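Local atomic coordinates of transcriptional regulator, crp family (Thermotoga maritima, PDB entry 1O5L), a protein that is a crp-family regulator with a cyclic nucleotide-binding-type domain, and probably binds DNA to control transcription. Residues K17-G22 with I45-T50; D38-V43 with I73-F78. All blocks are in the same frame, centred on the assembly; numbering follows the deposited sequence.

Contact 1. Residues K17-G22 with I45-T50; sequences KLLPCG and ILLEGT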
loop_
_atom_site.group_PDB
_atom_site.type_symbol
_atom_site.label_atom_id
_atom_site.label_comp_id
_atom_site.label_asym_id
_atom_site.label_seq_id
_atom_site.Cartn_x
_atom_site.Cartn_y
_atom_site.Cartn_z
ATOM N N LYS A 17 9.921 16.760 12.114
ATOM C CA LYS A 17 10.328 17.846 11.214
ATOM C C LYS A 17 9.163 18.422 10.378
ATOM O O LYS A 17 9.253 19.557 9.888
ATOM C CB LYS A 17 11.445 17.381 10.284
ATOM C CG LYS A 17 12.753 17.152 10.985
ATOM C CD LYS A 17 13.821 16.631 10.019
ATOM C CE LYS A 17 15.135 16.419 10.747
ATOM N NZ LYS A 17 16.217 15.967 9.819
ATOM N N LEU A 18 8.078 17.657 10.240
ATOM C CA LEU A 18 6.887 18.154 9.553
ATOM C C LEU A 18 5.943 18.976 10.426
ATOM O O LEU A 18 4.909 19.403 9.932
ATOM C CB LEU A 18 6.103 17.019 8.898
ATOM C CG LEU A 18 6.874 16.068 7.958
ATOM C CD1 LEU A 18 5.976 14.982 7.359
ATOM C CD2 LEU A 18 7.599 16.810 6.884
ATOM N N LEU A 19 6.298 19.242 11.690
ATOM C CA LEU A 19 5.431 20.030 12.575
ATOM C C LEU A 19 4.908 21.365 11.962
ATOM O O LEU A 19 3.761 21.699 12.154
ATOM C CB LEU A 19 6.122 20.302 13.923
ATOM C CG LEU A 19 5.944 19.251 15.019
ATOM C CD1 LEU A 19 6.957 19.428 16.172
ATOM C CD2 LEU A 19 4.522 19.294 15.557
ATOM N N PRO A 20 5.739 22.106 11.235
ATOM C CA PRO A 20 5.316 23.369 10.629
ATOM C C PRO A 20 4.201 23.266 9.563
ATOM O O PRO A 20 3.545 24.261 9.246
ATOM C CB PRO A 20 6.607 23.879 9.951
ATOM C CG PRO A 20 7.729 23.146 10.613
ATOM C CD PRO A 20 7.152 21.806 10.928
ATOM N N CYS A 21 4.019 22.061 9.044
ATOM C CA CYS A 21 3.152 21.749 7.914
ATOM C C CYS A 21 1.691 21.498 8.306
ATOM O O CYS A 21 0.839 21.325 7.454
ATOM C CB CYS A 21 3.698 20.483 7.233
ATOM S SG CYS A 21 5.441 20.653 6.771
ATOM N N GLY A 22 1.397 21.477 9.593
ATOM C CA GLY A 22 0.071 21.055 10.015
ATOM C C GLY A 22 -0.357 21.626 11.330
ATOM O O GLY A 22 0.418 22.303 11.979
ATOM N N ILE A 45 -0.525 12.117 12.112
ATOM C CA ILE A 45 0.713 11.555 12.657
ATOM C C ILE A 45 0.688 11.642 14.181
ATOM O O ILE A 45 0.524 12.734 14.734
ATOM C CB ILE A 45 1.974 12.310 12.077
ATOM C CG1 ILE A 45 2.002 12.226 10.544
ATOM C CG2 ILE A 45 3.283 11.743 12.654
ATOM C CD1 ILE A 45 3.074 13.108 9.910
ATOM N N LEU A 46 0.863 10.507 14.849
ATOM C CA LEU A 46 0.943 10.464 16.305
ATOM C C LEU A 46 2.309 10.949 16.786
ATOM O O LEU A 46 3.343 10.292 16.534
ATOM C CB LEU A 46 0.711 9.047 16.850
ATOM C CG LEU A 46 0.783 8.889 18.364
ATOM C CD1 LEU A 46 -0.368 9.651 19.029
ATOM C CD2 LEU A 46 0.737 7.391 18.781
ATOM N N LEU A 47 2.263 12.052 17.536
ATOM C CA LEU A 47 3.431 12.764 18.035
ATOM C C LEU A 47 3.848 12.251 19.391
ATOM O O LEU A 47 5.039 12.061 19.643
ATOM C CB LEU A 47 3.115 14.268 18.184
ATOM C CG LEU A 47 2.873 15.048 16.884
ATOM C CD1 LEU A 47 2.374 16.463 17.177
ATOM C CD2 LEU A 47 4.151 15.066 16.028
ATOM N N GLU A 48 2.863 12.095 20.276
ATOM C CA GLU A 48 3.087 11.611 21.620
ATOM C C GLU A 48 1.828 10.980 22.205
ATOM O O GLU A 48 0.714 11.344 21.821
ATOM C CB GLU A 48 3.621 12.700 22.543
ATOM C CG GLU A 48 3.121 14.105 22.314
ATOM C CD GLU A 48 3.754 15.094 23.304
ATOM O OE1 GLU A 48 3.360 15.066 24.508
ATOM O OE2 GLU A 48 4.672 15.861 22.878
ATOM N N GLY A 49 2.029 10.032 23.128
ATOM C CA GLY A 49 0.945 9.281 23.742
ATOM C C GLY A 49 0.800 7.871 23.175
ATOM O O GLY A 49 1.789 7.226 22.819
ATOM N N THR A 50 -0.435 7.383 23.129
ATOM C CA THR A 50 -0.739 6.024 22.684
ATOM C C THR A 50 -2.190 5.976 22.193
ATOM O O THR A 50 -3.107 6.442 22.881
ATOM C CB THR A 50 -0.565 4.982 23.850
ATOM O OG1 THR A 50 0.736 5.060 24.442
ATOM C CG2 THR A 50 -0.600 3.559 23.325
#

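Contact 2. Residues D38-V43 with I73-F78; sequences DPIEDV and IIASGF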
loop_
_atom_site.group_PDB
_atom_site.type_symbol
_atom_site.label_atom_id
_atom_site.label_comp_id
_atom_site.label_asym_id
_atom_site.label_seq_id
_atom_site.Cartn_x
_atom_site.Cartn_y
_atom_site.Cartn_z
ATOM N N ASP A 38 -15.321 7.209 9.083
ATOM C CA ASP A 38 -15.068 8.648 8.940
ATOM C C ASP A 38 -14.162 8.882 7.719
ATOM O O ASP A 38 -13.242 8.100 7.493
ATOM C CB ASP A 38 -14.373 9.227 10.189
ATOM C CG ASP A 38 -15.330 9.449 11.382
ATOM O OD1 ASP A 38 -16.546 9.217 11.302
ATOM O OD2 ASP A 38 -14.929 9.866 12.479
ATOM N N PRO A 39 -14.417 9.925 6.923
ATOM C CA PRO A 39 -13.555 10.213 5.772
ATOM C C PRO A 39 -12.157 10.584 6.202
ATOM O O PRO A 39 -11.977 11.180 7.261
ATOM C CB PRO A 39 -14.253 11.389 5.031
ATOM C CG PRO A 39 -15.537 11.712 5.789
ATOM C CD PRO A 39 -15.562 10.857 7.027
ATOM N N ILE A 40 -11.170 10.148 5.418
ATOM C CA ILE A 40 -9.783 10.527 5.648
ATOM C C ILE A 40 -9.553 11.764 4.823
ATOM O O ILE A 40 -9.509 11.708 3.582
ATOM C CB ILE A 40 -8.788 9.416 5.233
ATOM C CG1 ILE A 40 -9.091 8.128 5.988
ATOM C CG2 ILE A 40 -7.326 9.904 5.432
ATOM C CD1 ILE A 40 -8.045 7.025 5.825
ATOM N N GLU A 41 -9.436 12.892 5.511
ATOM C CA GLU A 41 -9.156 14.158 4.845
ATOM C C GLU A 41 -7.715 14.651 5.068
ATOM O O GLU A 41 -7.044 15.066 4.150
ATOM C CB GLU A 41 -10.213 15.175 5.268
ATOM C CG GLU A 41 -11.540 14.875 4.577
ATOM C CD GLU A 41 -12.774 15.339 5.329
ATOM O OE1 GLU A 41 -12.677 15.679 6.532
ATOM O OE2 GLU A 41 -13.865 15.358 4.703
ATOM N N ASP A 42 -7.242 14.615 6.288
ATOM C CA ASP A 42 -5.886 14.996 6.581
ATOM C C ASP A 42 -5.103 13.734 6.892
ATOM O O ASP A 42 -5.673 12.722 7.362
ATOM C CB ASP A 42 -5.872 15.913 7.789
ATOM C CG ASP A 42 -6.312 17.334 7.467
ATOM O OD1 ASP A 42 -6.601 17.798 6.338
ATOM O OD2 ASP A 42 -6.349 18.127 8.426
ATOM N N VAL A 43 -3.801 13.797 6.621
ATOM C CA VAL A 43 -2.851 12.800 7.074
ATOM C C VAL A 43 -2.570 13.062 8.578
ATOM O O VAL A 43 -2.177 14.179 8.996
ATOM C CB VAL A 43 -1.541 12.895 6.252
ATOM C CG1 VAL A 43 -0.500 11.894 6.748
ATOM C CG2 VAL A 43 -1.820 12.718 4.759
ATOM N N ILE A 73 2.526 7.609 11.069
ATOM C CA ILE A 73 1.307 7.941 10.308
ATOM C C ILE A 73 0.204 6.921 10.616
ATOM O O ILE A 73 0.455 5.737 10.636
ATOM C CB ILE A 73 1.561 7.961 8.780
ATOM C CG1 ILE A 73 2.670 8.951 8.414
ATOM C CG2 ILE A 73 0.249 8.349 8.019
ATOM C CD1 ILE A 73 3.326 8.690 7.074
ATOM N N ILE A 74 -1.006 7.407 10.848
ATOM C CA ILE A 74 -2.179 6.585 11.069
ATOM C C ILE A 74 -2.932 6.171 9.758
ATOM O O ILE A 74 -3.349 7.026 8.974
ATOM C CB ILE A 74 -3.136 7.349 11.990
ATOM C CG1 ILE A 74 -2.440 7.588 13.333
ATOM C CG2 ILE A 74 -4.481 6.584 12.145
ATOM C CD1 ILE A 74 -3.125 8.588 14.195
ATOM N N ALA A 75 -3.140 4.866 9.582
ATOM C CA ALA A 75 -3.934 4.310 8.485
ATOM C C ALA A 75 -3.361 4.746 7.153
ATOM O O ALA A 75 -4.090 5.140 6.251
ATOM C CB ALA A 75 -5.423 4.723 8.607
ATOM N N SER A 76 -2.043 4.625 7.049
ATOM C CA SER A 76 -1.274 5.139 5.924
ATOM C C SER A 76 -1.695 4.543 4.569
ATOM O O SER A 76 -1.822 5.252 3.559
ATOM C CB SER A 76 0.239 4.945 6.206
ATOM O OG SER A 76 0.664 3.597 6.023
ATOM N N GLY A 77 -1.901 3.242 4.545
ATOM C CA GLY A 77 -2.371 2.559 3.333
ATOM C C GLY A 77 -3.784 2.898 2.836
ATOM O O GLY A 77 -4.158 2.495 1.743
ATOM N N PHE A 78 -4.559 3.633 3.640
ATOM C CA PHE A 78 -5.949 3.959 3.306
ATOM C C PHE A 78 -6.092 5.407 2.832
ATOM O O PHE A 78 -7.118 5.776 2.250
ATOM C CB PHE A 78 -6.863 3.682 4.516
ATOM C CG PHE A 78 -6.951 2.219 4.893
ATOM C CD1 PHE A 78 -7.855 1.384 4.265
ATOM C CD2 PHE A 78 -6.138 1.694 5.882
ATOM C CE1 PHE A 78 -7.942 0.007 4.605
ATOM C CE2 PHE A 78 -6.213 0.315 6.235
ATOM C CZ PHE A 78 -7.112 -0.520 5.602
#

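Contact 1. Residues K17-G22 with I45-T50
Two pairs of methyls from branched aliphatic side chains, L18-I45 and L19-L47, carry the apolar contact between K17-G22 and I45-T50. L18 and I45 both point across the gap and meet end to end: CD1 of L18, anti to its CA, lies 4.3 Å from CD1 of I45. L19 and L47 are tighter, with CD2 of L19 3.9 Å from CD1 of L47. The bond from CA to CB of L19 starts off across the approach, and a chi1 of -88° then turns the end of its side chain back toward the strand. L18, I45 and L47 are buried. L18 also packs on L99 and I101 of strand 96-102 and on F106 and L109 of helix 103-112, while L19 is exposed. The fold is the antiparallel beta roll of cyclic nucleotide-binding domains, and here the 3-10 turn that precedes strand 23-27 lies against strands 96-102 and 42-48, beside helix 103-112. Backbone bonds shape each partner separately. The turn is tied by C21 N to L18 O at 2.9 Å. On the strand, a classic beta bulge sets L47 and E48 together opposite K97 of strand 96-102, while I45 pairs with L99.

Contact 2. Residues D38-V43 with I73-F78
A75 O accepts the amide of F78 N at 3.1 Å, closing a short turn, and I40 brings its CD1 to 4.4 Å from the same oxygen. That methyl ends an extended branch and packs against the base of the F78 side chain, 3.8 Å from its CB; it also passes F78 O, which is hydrogen-bonded to S81 OG. A75, with both backbone angles positive, turns its methyl toward I40. The ring of F78 leads away from I40, and it meets F128 of the second subunit with the planes at about 60°. The other point of touch is between beta-branched residues: CG1 of V43 is placed anti to the backbone N (chi1 178°) and reaches CG2 of I73 at 3.8 Å. F120 of helix 114-139 also packs on I73. Segment 73-78 opens the connection from strand 72-73 to 89-92, probably the region of the phosphate-binding cassette in cyclic nucleotide-binding relatives, and S76 joins it to helix 114-139 through D123. Across the contact itself each side-chain touch is between aliphatic carbons, F78 joining through CB and not its ring, so the segments cohere by van der Waals packing and exclusion of water, with little directional demand.

Overall arrangement
Both contacts use strand 42-48, contact 2 at its beginning and contact 1 from its middle onward, and their centres lie about 14 Å apart. Along the chain the segments alternate: 17-22, 38-43, 45-50, 73-78. They also touch, I45 CG1 packing on I73 CG1 at 4.0 Å, so the V43-I73 part of contact 2 and contact 1 share an apolar layer on the sheet formed by strands 23-27, 96-102, 42-48 and 72-73. The centre of contact 1 is about 12 Å from that of the chain, the centre of contact 2 about 5 Å. I73 and S76 meet helix 114-139 of their own chain, and F78 meets F128 and S132 on that helix of the second subunit, so contact 2 borders the dimer interface.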